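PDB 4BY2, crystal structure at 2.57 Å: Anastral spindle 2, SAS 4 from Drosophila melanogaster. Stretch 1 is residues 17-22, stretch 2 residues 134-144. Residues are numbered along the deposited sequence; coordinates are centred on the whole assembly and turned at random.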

# COMPACT_ATOMS: atom_id res chain seq x y z
N ALA A 17 -6.60 7.52 -7.84
CA ALA A 17 -5.91 6.25 -8.08
C ALA A 17 -4.40 6.39 -8.26
O ALA A 17 -3.96 7.18 -9.10
CB ALA A 17 -6.52 5.52 -9.26
N PRO A 18 -3.58 5.65 -7.47
CA PRO A 18 -2.13 5.76 -7.61
C PRO A 18 -1.55 5.02 -8.82
O PRO A 18 -2.22 4.19 -9.45
CB PRO A 18 -1.61 5.18 -6.30
CG PRO A 18 -2.62 4.18 -5.92
CD PRO A 18 -3.94 4.69 -6.41
N ARG A 19 -0.29 5.33 -9.12
CA ARG A 19 0.49 4.77 -10.22
C ARG A 19 1.64 3.95 -9.60
O ARG A 19 2.24 4.41 -8.63
CB ARG A 19 1.06 5.94 -11.05
CG ARG A 19 1.53 5.58 -12.45
CD ARG A 19 2.86 6.24 -12.78
NE ARG A 19 2.75 7.70 -12.91
CZ ARG A 19 2.72 8.35 -14.07
NH1 ARG A 19 2.80 7.69 -15.22
NH2 ARG A 19 2.62 9.68 -14.08
N PRO A 20 1.96 2.73 -10.12
CA PRO A 20 3.09 1.97 -9.54
C PRO A 20 4.44 2.62 -9.79
O PRO A 20 4.60 3.34 -10.79
CB PRO A 20 2.98 0.61 -10.23
CG PRO A 20 2.33 0.89 -11.51
CD PRO A 20 1.36 2.01 -11.26
N SER A 21 5.40 2.40 -8.88
CA SER A 21 6.76 2.95 -8.98
C SER A 21 7.52 2.27 -10.12
O SER A 21 7.45 1.04 -10.26
CB SER A 21 7.51 2.80 -7.66
OG SER A 21 8.74 3.50 -7.69
N ALA A 22 8.23 3.09 -10.93
CA ALA A 22 9.01 2.68 -12.11
C ALA A 22 9.92 1.47 -11.87
O ALA A 22 10.54 1.36 -10.81
CB ALA A 22 9.82 3.86 -12.62
N ILE A 134 0.20 -0.18 2.56
CA ILE A 134 0.50 -1.22 1.58
C ILE A 134 -0.36 -1.07 0.32
O ILE A 134 -1.59 -1.08 0.41
CB ILE A 134 0.42 -2.65 2.21
CG1 ILE A 134 1.51 -2.85 3.28
CG2 ILE A 134 0.48 -3.75 1.13
CD1 ILE A 134 1.43 -4.18 4.07
N LEU A 135 0.30 -0.95 -0.84
CA LEU A 135 -0.34 -0.86 -2.15
C LEU A 135 -0.22 -2.19 -2.87
O LEU A 135 0.87 -2.76 -2.91
CB LEU A 135 0.31 0.25 -2.99
CG LEU A 135 -0.26 1.64 -2.82
CD1 LEU A 135 0.68 2.68 -3.41
CD2 LEU A 135 -1.64 1.76 -3.45
N GLU A 136 -1.32 -2.71 -3.43
CA GLU A 136 -1.33 -4.00 -4.14
C GLU A 136 -1.84 -3.80 -5.57
O GLU A 136 -3.02 -3.54 -5.77
CB GLU A 136 -2.18 -5.05 -3.38
CG GLU A 136 -1.66 -5.42 -2.01
CD GLU A 136 -2.71 -5.44 -0.91
OE1 GLU A 136 -3.08 -4.36 -0.41
OE2 GLU A 136 -3.14 -6.56 -0.53
N PHE A 137 -0.92 -3.92 -6.54
CA PHE A 137 -1.21 -3.75 -7.97
C PHE A 137 -1.61 -5.08 -8.64
O PHE A 137 -1.21 -6.14 -8.15
CB PHE A 137 -0.04 -3.05 -8.68
CG PHE A 137 0.15 -1.62 -8.22
CD1 PHE A 137 -0.64 -0.60 -8.75
CD2 PHE A 137 1.08 -1.30 -7.24
CE1 PHE A 137 -0.48 0.72 -8.30
CE2 PHE A 137 1.23 0.02 -6.80
CZ PHE A 137 0.45 1.02 -7.33
N PRO A 138 -2.40 -5.07 -9.75
CA PRO A 138 -2.84 -6.35 -10.37
C PRO A 138 -1.76 -7.32 -10.85
O PRO A 138 -2.04 -8.51 -10.97
CB PRO A 138 -3.71 -5.89 -11.55
CG PRO A 138 -4.12 -4.52 -11.23
CD PRO A 138 -3.00 -3.91 -10.45
N ASN A 139 -0.53 -6.82 -11.13
CA ASN A 139 0.60 -7.63 -11.59
C ASN A 139 1.38 -8.32 -10.47
O ASN A 139 2.34 -9.04 -10.74
CB ASN A 139 1.54 -6.78 -12.46
CG ASN A 139 2.20 -5.61 -11.76
OD1 ASN A 139 1.80 -5.17 -10.68
ND2 ASN A 139 3.22 -5.05 -12.39
N GLY A 140 0.96 -8.10 -9.23
CA GLY A 140 1.60 -8.66 -8.05
C GLY A 140 2.54 -7.70 -7.35
O GLY A 140 3.11 -8.06 -6.32
N GLN A 141 2.72 -6.48 -7.90
CA GLN A 141 3.59 -5.47 -7.30
C GLN A 141 2.99 -4.89 -6.02
O GLN A 141 1.86 -4.41 -6.03
CB GLN A 141 3.98 -4.36 -8.30
CG GLN A 141 5.16 -3.52 -7.83
CD GLN A 141 5.52 -2.42 -8.80
OE1 GLN A 141 5.85 -2.66 -9.97
NE2 GLN A 141 5.55 -1.19 -8.31
N THR A 142 3.75 -4.97 -4.92
CA THR A 142 3.34 -4.50 -3.61
C THR A 142 4.29 -3.41 -3.09
O THR A 142 5.51 -3.62 -3.08
CB THR A 142 3.15 -5.70 -2.66
OG1 THR A 142 2.29 -6.66 -3.29
CG2 THR A 142 2.55 -5.30 -1.33
N GLU A 143 3.75 -2.26 -2.68
CA GLU A 143 4.53 -1.12 -2.19
C GLU A 143 4.24 -0.86 -0.71
O GLU A 143 3.09 -0.65 -0.34
CB GLU A 143 4.28 0.14 -3.03
CG GLU A 143 4.27 -0.11 -4.53
CD GLU A 143 4.35 1.10 -5.45
OE1 GLU A 143 3.95 2.21 -5.03
OE2 GLU A 143 4.77 0.92 -6.61
N HIS A 144 5.30 -0.90 0.13
CA HIS A 144 5.20 -0.70 1.58
C HIS A 144 5.79 0.64 1.97
O HIS A 144 6.96 0.90 1.65
CB HIS A 144 5.93 -1.84 2.33
CG HIS A 144 5.45 -3.21 2.00
ND1 HIS A 144 4.75 -3.97 2.92
CD2 HIS A 144 5.60 -3.93 0.87
CE1 HIS A 144 4.49 -5.11 2.31
NE2 HIS A 144 4.98 -5.14 1.08

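What kind of surface does the first stretch meet? Residues 134-144 form a hairpin: Leu135 and Glu143 exchange two backbone hydrogen bonds, N to O 2.9 Å each way, and a type I turn from Phe137 to Gly140 joins the strands. Leu135, Phe137, Gln141 and Glu143 all point CB toward residues 17-22, which lie across them as an extended segment without regular secondary structure. No backbone-to-backbone hydrogen bond links the two stretches, so side chains from the hairpin make the connection.

How does Pro18 begin the contact? Its CB points toward the hairpin, and its ring packs on Leu135, with Pro18 CG 3.6 Å from Leu135 CD2, an apolar contact that removes part of each side chain's surface from water. The carbonyl of Pro18 lies near the plane of the Phe137 ring, Pro18 O being 4.0 Å from Phe137 CE1. Arg19 then turns its CB away and contributes mainly backbone, its C atom 3.9 Å from Phe137 CZ.

Why does Pro20 suit the aromatic ring? It lies over one face of Phe137, with Pro20 CB 3.8 Å from the ring centroid and only 6° off the normal. This is a CH-pi contact, in which a slightly positive C-H group meets the electron-rich face. Pro20 CD adds an apolar contact with Phe137 CE1 at 3.7 Å.

What fixes the polar end? Ser21 N donates a nearly straight hydrogen bond to Glu143 OE2, 2.8 Å long with an angle of 176° at the hydrogen. The amide is thus paired with a side-chain carboxylate of the hairpin, not with its backbone. Gln141 NE2 also reaches Glu143 OE2 at 2.8 Å, but its poor angle makes that bond weak. The same oxygen thus receives a donor from each stretch, joining the backbone of Ser21 to the hairpin's side chains.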